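Local coordinates for uncharacterized protein (Escherichia coli O157:H7, PDB 4ZV9) that is of unknown function but is probably an alpha/beta-hydrolase of the dienelactone hydrolase type, acting on ester or lactone-like substrates, at residues P10-E15 with R64-G69; N79-Y84 with Q96-T101. All blocks are in the same frame, centred on the assembly; numbering follows the deposited sequence.

Contact 1: P10-E15 with R64-G69; sequences PEIFAE and RVAKAG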
ATOM      1  N   PRO A  10      -3.104   6.519  22.056  1.00 29.83           N
ATOM      2  CA  PRO A  10      -2.246   5.683  22.919  1.00 30.92           C
ATOM      3  C   PRO A  10      -2.128   4.213  22.511  1.00 29.78           C
ATOM      4  O   PRO A  10      -1.286   3.494  23.055  1.00 29.50           O
ATOM      5  CB  PRO A  10      -2.883   5.816  24.315  1.00 33.34           C
ATOM      6  CG  PRO A  10      -4.247   6.365  24.097  1.00 34.30           C
ATOM      7  CD  PRO A  10      -4.236   7.113  22.792  1.00 32.98           C
ATOM      8  N   GLU A  11      -2.971   3.758  21.589  1.00 29.81           N
ATOM      9  CA  GLU A  11      -2.915   2.365  21.150  1.00 30.94           C
ATOM     10  C   GLU A  11      -1.902   2.135  20.039  1.00 28.56           C
ATOM     11  O   GLU A  11      -1.699   0.998  19.616  1.00 28.52           O
ATOM     12  CB  GLU A  11      -4.298   1.878  20.726  1.00 33.67           C
ATOM     13  CG  GLU A  11      -5.264   1.819  21.900  1.00 36.44           C
ATOM     14  CD  GLU A  11      -6.598   1.226  21.540  1.00 39.60           C
ATOM     15  OE1 GLU A  11      -6.891   1.078  20.331  1.00 39.94           O
ATOM     16  OE2 GLU A  11      -7.368   0.917  22.482  1.00 43.36           O
ATOM     17  N   ILE A  12      -1.244   3.189  19.580  1.00 26.11           N
ATOM     18  CA  ILE A  12      -0.224   3.035  18.541  1.00 25.81           C
ATOM     19  C   ILE A  12       1.062   3.740  18.936  1.00 25.34           C
ATOM     20  O   ILE A  12       1.059   4.603  19.821  1.00 24.31           O
ATOM     21  CB  ILE A  12      -0.716   3.495  17.152  1.00 25.56           C
ATOM     22  CG1 ILE A  12      -1.080   4.989  17.107  1.00 25.91           C
ATOM     23  CG2 ILE A  12      -1.928   2.683  16.728  1.00 26.03           C
ATOM     24  CD1 ILE A  12       0.044   5.914  16.714  1.00 26.11           C
ATOM     25  N   PHE A  13       2.171   3.291  18.350  1.00 23.58           N
ATOM     26  CA  PHE A  13       3.453   3.905  18.568  1.00 23.04           C
ATOM     27  C   PHE A  13       4.054   4.194  17.197  1.00 22.51           C
ATOM     28  O   PHE A  13       4.388   3.266  16.456  1.00 19.94           O
ATOM     29  CB  PHE A  13       4.391   3.024  19.391  1.00 24.81           C
ATOM     30  CG  PHE A  13       5.774   3.590  19.503  1.00 26.22           C
ATOM     31  CD1 PHE A  13       6.011   4.705  20.291  1.00 27.56           C
ATOM     32  CD2 PHE A  13       6.822   3.068  18.768  1.00 28.80           C
ATOM     33  CE1 PHE A  13       7.285   5.247  20.391  1.00 29.96           C
ATOM     34  CE2 PHE A  13       8.103   3.622  18.852  1.00 29.58           C
ATOM     35  CZ  PHE A  13       8.329   4.709  19.664  1.00 29.49           C
ATOM     36  N   ALA A  14       4.240   5.478  16.889  1.00 19.68           N
ATOM     37  CA  ALA A  14       4.744   5.913  15.586  1.00 20.09           C
ATOM     38  C   ALA A  14       6.100   6.612  15.657  1.00 19.61           C
ATOM     39  O   ALA A  14       6.345   7.387  16.574  1.00 19.47           O
ATOM     40  CB  ALA A  14       3.742   6.867  14.947  1.00 21.31           C
ATOM     41  N   GLU A  15       6.972   6.311  14.702  1.00 19.58           N
ATOM     42  CA  GLU A  15       8.276   6.954  14.625  1.00 22.11           C
ATOM     43  C   GLU A  15       8.787   6.907  13.207  1.00 22.42           C
ATOM     44  O   GLU A  15       8.428   6.000  12.454  1.00 21.71           O
ATOM     45  CB  GLU A  15       9.310   6.314  15.577  1.00 25.39           C
ATOM     46  CG  GLU A  15       9.697   4.889  15.218  1.00 29.98           C
ATOM     47  CD  GLU A  15      10.672   4.248  16.196  1.00 35.63           C
ATOM     48  OE1 GLU A  15      11.362   4.977  16.942  1.00 36.74           O
ATOM     49  OE2 GLU A  15      10.739   2.999  16.197  1.00 43.68           O
ATOM     50  N   ARG A  64      -3.947   3.620  10.942  1.00 21.98           N
ATOM     51  CA  ARG A  64      -5.144   2.747  10.906  1.00 23.71           C
ATOM     52  C   ARG A  64      -4.742   1.270  10.840  1.00 23.20           C
ATOM     53  O   ARG A  64      -5.374   0.428  11.462  1.00 26.57           O
ATOM     54  CB  ARG A  64      -6.041   3.064   9.723  1.00 23.39           C
ATOM     55  CG  ARG A  64      -6.541   4.504   9.699  1.00 25.42           C
ATOM     56  CD  ARG A  64      -7.378   4.776   8.461  1.00 26.50           C
ATOM     57  NE  ARG A  64      -7.392   6.193   8.150  1.00 27.19           N
ATOM     58  CZ  ARG A  64      -8.042   6.741   7.137  1.00 29.94           C
ATOM     59  NH1 ARG A  64      -8.806   5.993   6.342  1.00 29.64           N
ATOM     60  NH2 ARG A  64      -7.950   8.058   6.940  1.00 29.99           N
ATOM     61  N   VAL A  65      -3.693   0.973  10.085  1.00 21.66           N
ATOM     62  CA  VAL A  65      -3.175  -0.376  10.007  1.00 23.40           C
ATOM     63  C   VAL A  65      -2.666  -0.855  11.367  1.00 23.17           C
ATOM     64  O   VAL A  65      -2.917  -2.000  11.770  1.00 22.77           O
ATOM     65  CB  VAL A  65      -2.058  -0.492   8.941  1.00 22.18           C
ATOM     66  CG1 VAL A  65      -1.405  -1.864   8.985  1.00 21.46           C
ATOM     67  CG2 VAL A  65      -2.646  -0.231   7.556  1.00 22.42           C
ATOM     68  N   ALA A  66      -1.937   0.001  12.068  1.00 23.05           N
ATOM     69  CA  ALA A  66      -1.440  -0.353  13.390  1.00 24.86           C
ATOM     70  C   ALA A  66      -2.590  -0.522  14.387  1.00 25.78           C
ATOM     71  O   ALA A  66      -2.517  -1.371  15.270  1.00 24.63           O
ATOM     72  CB  ALA A  66      -0.432   0.681  13.892  1.00 24.87           C
ATOM     73  N   LYS A  67      -3.625   0.305  14.281  1.00 27.24           N
ATOM     74  CA  LYS A  67      -4.812   0.150  15.150  1.00 31.26           C
ATOM     75  C   LYS A  67      -5.465  -1.205  14.934  1.00 29.61           C
ATOM     76  O   LYS A  67      -6.048  -1.752  15.850  1.00 31.64           O
ATOM     77  CB  LYS A  67      -5.859   1.231  14.876  1.00 33.79           C
ATOM     78  CG  LYS A  67      -5.501   2.587  15.442  1.00 38.79           C
ATOM     79  CD  LYS A  67      -5.865   2.711  16.908  1.00 41.14           C
ATOM     80  CE  LYS A  67      -7.358   2.910  17.088  1.00 40.33           C
ATOM     81  NZ  LYS A  67      -7.621   3.363  18.477  1.00 41.61           N
ATOM     82  N   ALA A  68      -5.381  -1.721  13.707  1.00 27.66           N
ATOM     83  CA  ALA A  68      -5.952  -3.025  13.387  1.00 30.47           C
ATOM     84  C   ALA A  68      -5.075  -4.182  13.881  1.00 28.58           C
ATOM     85  O   ALA A  68      -5.465  -5.335  13.749  1.00 31.65           O
ATOM     86  CB  ALA A  68      -6.214  -3.141  11.889  1.00 31.03           C
ATOM     87  N   GLY A  69      -3.881  -3.877  14.402  1.00 27.30           N
ATOM     88  CA  GLY A  69      -2.990  -4.888  14.986  1.00 28.15           C
ATOM     89  C   GLY A  69      -1.751  -5.306  14.198  1.00 26.27           C
ATOM     90  O   GLY A  69      -1.138  -6.314  14.515  1.00 28.42           O
TER
HETATM   91  O   HOH W   1      -3.162  -1.379  17.840  1.00 49.44           O

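Contact 2: N79-Y84 with Q96-T101; sequences NSVGGY and QQVDPT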
ATOM      1  N   ASN A  79      12.117  11.007  -0.506  1.00 29.94           N
ATOM      2  CA  ASN A  79      13.241  11.212   0.402  1.00 29.01           C
ATOM      3  C   ASN A  79      14.504  11.706  -0.286  1.00 33.82           C
ATOM      4  O   ASN A  79      15.296  12.423   0.321  1.00 32.63           O
ATOM      5  CB  ASN A  79      13.535   9.957   1.204  1.00 32.27           C
ATOM      6  CG  ASN A  79      14.469  10.226   2.377  1.00 31.05           C
ATOM      7  OD1 ASN A  79      14.290  11.191   3.135  1.00 38.26           O
ATOM      8  ND2 ASN A  79      15.441   9.368   2.551  1.00 29.30           N
ATOM      9  N   SER A  80      14.685  11.355  -1.557  1.00 33.20           N
ATOM     10  CA  SER A  80      15.875  11.774  -2.293  1.00 33.91           C
ATOM     11  C   SER A  80      15.817  13.235  -2.765  1.00 35.83           C
ATOM     12  O   SER A  80      16.816  13.760  -3.236  1.00 37.76           O
ATOM     13  CB  SER A  80      16.097  10.872  -3.517  1.00 33.48           C
ATOM     14  OG  SER A  80      15.032  10.965  -4.453  1.00 32.99           O
ATOM     15  N   VAL A  81      14.640  13.858  -2.702  1.00 36.03           N
ATOM     16  CA  VAL A  81      14.466  15.232  -3.169  1.00 34.99           C
ATOM     17  C   VAL A  81      13.867  16.125  -2.073  1.00 35.98           C
ATOM     18  O   VAL A  81      13.081  17.029  -2.366  1.00 34.71           O
ATOM     19  CB  VAL A  81      13.635  15.292  -4.484  1.00 37.59           C
ATOM     20  CG1 VAL A  81      14.428  14.720  -5.663  1.00 38.24           C
ATOM     21  CG2 VAL A  81      12.304  14.554  -4.355  1.00 35.99           C
ATOM     22  N   GLY A  82      14.211  15.829  -0.815  1.00 34.21           N
ATOM     23  CA  GLY A  82      13.798  16.628   0.338  1.00 33.17           C
ATOM     24  C   GLY A  82      12.567  16.214   1.130  1.00 30.13           C
ATOM     25  O   GLY A  82      12.198  16.896   2.090  1.00 29.91           O
ATOM     26  N   GLY A  83      11.880  15.162   0.708  1.00 28.28           N
ATOM     27  CA  GLY A  83      10.674  14.708   1.401  1.00 26.23           C
ATOM     28  C   GLY A  83       9.408  15.396   0.944  1.00 25.21           C
ATOM     29  O   GLY A  83       9.464  16.352   0.159  1.00 24.24           O
ATOM     30  N   TYR A  84       8.264  14.957   1.479  1.00 21.76           N
ATOM     31  CA  TYR A  84       7.018  15.619   1.190  1.00 25.82           C
ATOM     32  C   TYR A  84       7.200  17.144   1.412  1.00 26.02           C
ATOM     33  O   TYR A  84       7.546  17.592   2.511  1.00 27.86           O
ATOM     34  CB  TYR A  84       5.874  15.080   2.050  1.00 24.92           C
ATOM     35  CG  TYR A  84       4.544  15.706   1.724  1.00 26.04           C
ATOM     36  CD1 TYR A  84       3.908  15.403   0.529  1.00 28.88           C
ATOM     37  CD2 TYR A  84       3.918  16.598   2.609  1.00 22.88           C
ATOM     38  CE1 TYR A  84       2.718  15.999   0.185  1.00 25.68           C
ATOM     39  CE2 TYR A  84       2.705  17.173   2.292  1.00 24.07           C
ATOM     40  CZ  TYR A  84       2.115  16.874   1.064  1.00 25.67           C
ATOM     41  OH  TYR A  84       0.905  17.425   0.725  1.00 25.91           O
ATOM     42  N   GLN A  96       7.545  12.963 -10.042  1.00 37.51           N
ATOM     43  CA  GLN A  96       7.851  12.781 -11.466  1.00 44.76           C
ATOM     44  C   GLN A  96       9.341  12.835 -11.799  1.00 44.43           C
ATOM     45  O   GLN A  96       9.775  12.224 -12.764  1.00 43.81           O
ATOM     46  CB  GLN A  96       7.176  13.867 -12.297  1.00 50.14           C
ATOM     47  CG  GLN A  96       5.697  13.668 -12.485  1.00 55.58           C
ATOM     48  CD  GLN A  96       5.076  14.789 -13.292  1.00 68.56           C
ATOM     49  OE1 GLN A  96       5.658  15.876 -13.443  1.00 64.41           O
ATOM     50  NE2 GLN A  96       3.870  14.547 -13.791  1.00 77.82           N
ATOM     51  N   GLN A  97      10.113  13.552 -10.994  1.00 45.16           N
ATOM     52  CA  GLN A  97      11.544  13.695 -11.213  1.00 46.88           C
ATOM     53  C   GLN A  97      12.337  12.522 -10.641  1.00 43.21           C
ATOM     54  O   GLN A  97      13.511  12.384 -10.937  1.00 48.08           O
ATOM     55  CB  GLN A  97      12.057  14.983 -10.564  1.00 53.47           C
ATOM     56  CG  GLN A  97      11.384  16.276 -11.021  1.00 58.70           C
ATOM     57  CD  GLN A  97      11.683  17.470 -10.104  1.00 63.51           C
ATOM     58  OE1 GLN A  97      12.518  17.392  -9.193  1.00 61.26           O
ATOM     59  NE2 GLN A  97      11.004  18.594 -10.356  1.00 74.26           N
ATOM     60  N   VAL A  98      11.718  11.697  -9.808  1.00 35.69           N
ATOM     61  CA  VAL A  98      12.419  10.582  -9.183  1.00 34.46           C
ATOM     62  C   VAL A  98      12.486   9.412 -10.175  1.00 34.63           C
ATOM     63  O   VAL A  98      11.508   9.122 -10.861  1.00 30.76           O
ATOM     64  CB  VAL A  98      11.708  10.134  -7.880  1.00 34.49           C
ATOM     65  CG1 VAL A  98      12.420   8.943  -7.235  1.00 33.99           C
ATOM     66  CG2 VAL A  98      11.644  11.278  -6.873  1.00 33.05           C
ATOM     67  N   ASP A  99      13.637   8.759 -10.248  1.00 34.52           N
ATOM     68  CA  ASP A  99      13.793   7.617 -11.155  1.00 37.18           C
ATOM     69  C   ASP A  99      12.755   6.540 -10.792  1.00 34.25           C
ATOM     70  O   ASP A  99      12.724   6.082  -9.661  1.00 32.20           O
ATOM     71  CB  ASP A  99      15.184   7.016 -11.060  1.00 37.72           C
ATOM     72  CG  ASP A  99      15.328   5.801 -11.952  1.00 40.65           C
ATOM     73  OD1 ASP A  99      15.418   5.979 -13.184  1.00 41.93           O
ATOM     74  OD2 ASP A  99      15.330   4.672 -11.420  1.00 37.38           O
ATOM     75  N   PRO A 100      11.893   6.151 -11.751  1.00 36.15           N
ATOM     76  CA  PRO A 100      10.840   5.187 -11.444  1.00 35.17           C
ATOM     77  C   PRO A 100      11.307   3.833 -10.898  1.00 34.30           C
ATOM     78  O   PRO A 100      10.703   3.318  -9.965  1.00 32.47           O
ATOM     79  CB  PRO A 100      10.129   4.998 -12.779  1.00 36.02           C
ATOM     80  CG  PRO A 100      10.399   6.253 -13.537  1.00 38.59           C
ATOM     81  CD  PRO A 100      11.778   6.673 -13.129  1.00 39.76           C
ATOM     82  N   THR A 101      12.370   3.279 -11.463  1.00 33.95           N
ATOM     83  CA  THR A 101      12.874   1.976 -11.015  1.00 33.79           C
ATOM     84  C   THR A 101      13.395   2.046  -9.589  1.00 32.61           C
ATOM     85  O   THR A 101      13.120   1.153  -8.795  1.00 29.92           O
ATOM     86  CB  THR A 101      13.981   1.447 -11.960  1.00 35.14           C
ATOM     87  OG1 THR A 101      13.468   1.397 -13.299  1.00 34.54           O
ATOM     88  CG2 THR A 101      14.453   0.049 -11.544  1.00 34.66           C
TER

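Contact 1: P10-E15 with R64-G69
Lys67 bends twice (chi2 -83°, chi3 -76°) on its way to Glu11, whereas the Glu11 chain runs extended beyond CG, and the two side chains cross at about a right angle. They join in a salt bridge, with Lys67 NZ donating to Glu11 OE1 at 3.0 Å. The ammonium sits 53° out of the carboxylate plane, above it. Asp9, just before the segment, is the stronger salt-bridge partner of the same nitrogen, so two carboxylates share the one ammonium at the surface.

Besides the ion pair, the contact is apolar. Ile12 CG2 lies 3.8 Å from Ala66 CB and equally 3.8 Å from Lys67 CG, so a single methyl packs on the helix residue facing it and on the aliphatic root of the lysine. Val33 of the neighbouring strand also touches Ile12 and Ala66. A water adds a backbone bridge, donating to Ala66 O at 2.6 Å and more weakly to Glu11 O.

Gly69, with positive phi, closes the helix in a Schellman motif and turns the chain toward strand 71-75. Edge strand 12-21 thus packs against the last turn of helix 56-67, a sheet-helix layer of the alpha/beta-hydrolase fold.

Contact 2: N79-Y84 with Q96-T101
Val98 CG2 is the methyl on which this small contact converges, meeting both Ser80 and Val81 from the loop between strand 71-75 and helix 88-97. The first torsion of Val98 (chi1 179°) places CG1 opposite the backbone N and leaves CG2 beside that N, directed at the loop. From the other side, Val81 adopts chi1 -70°, which sets its CG2 between the backbone N and the carbonyl carbon and brings it to 4.2 Å from Val98 CG2. The two valine side chains meet through these single methyls at an oblique angle.

Ser80 presents its hydroxyl to the same group. Its side chain leaves the backbone toward segment 96-101, and OG comes to 4.2 Å from Val98 CG2. Val98 CG1 is scarcely farther, 4.3 Å from Ser80 OG, so the oxygen faces the fork of the valine. Val81 CG2 and Ser80 OG are 4.5 Å apart; with Val98 CG2 they form a nearly equilateral triangle.

The backbones stay well separated, 7.8 Å between Ser80 CA and Val98 CA, so side chains alone span the gap. His25, in another loop, touches both Ser80 and Val98 and extends the packing beyond the two segments. Val98 itself lies at the joint between helices 88-97 and 100-116, where Asp99 is the N-cap of the second helix and its OD2 accepts a bond from Lys102 N.

No hydrogen bond or salt bridge crosses the contact, and 111 Å² is buried in total. Its chemistry is therefore that of weak dispersion between methyls, with a serine oxygen near one of them, and it probably gives little directional restraint between the loop and the helix joint.

Both segments of contact 1 precede those of contact 2 along the chain, and strand 71-75 lies between them: it starts just after segment 64-69 and leads into the loop that carries segment 79-84. The contacts therefore sit beyond opposite ends of that strand, which is the covalent route between them. Their centres are 27 Å apart and their nearest atoms about 12 Å, so they do not touch. Contact 1 joins an edge strand of the mixed six-stranded sheet to helix 56-67, while contact 2 joins connecting segments around helices 88-97 and 100-116. Both are peripheral, one at the sheet edge and the other among loop and helix connections.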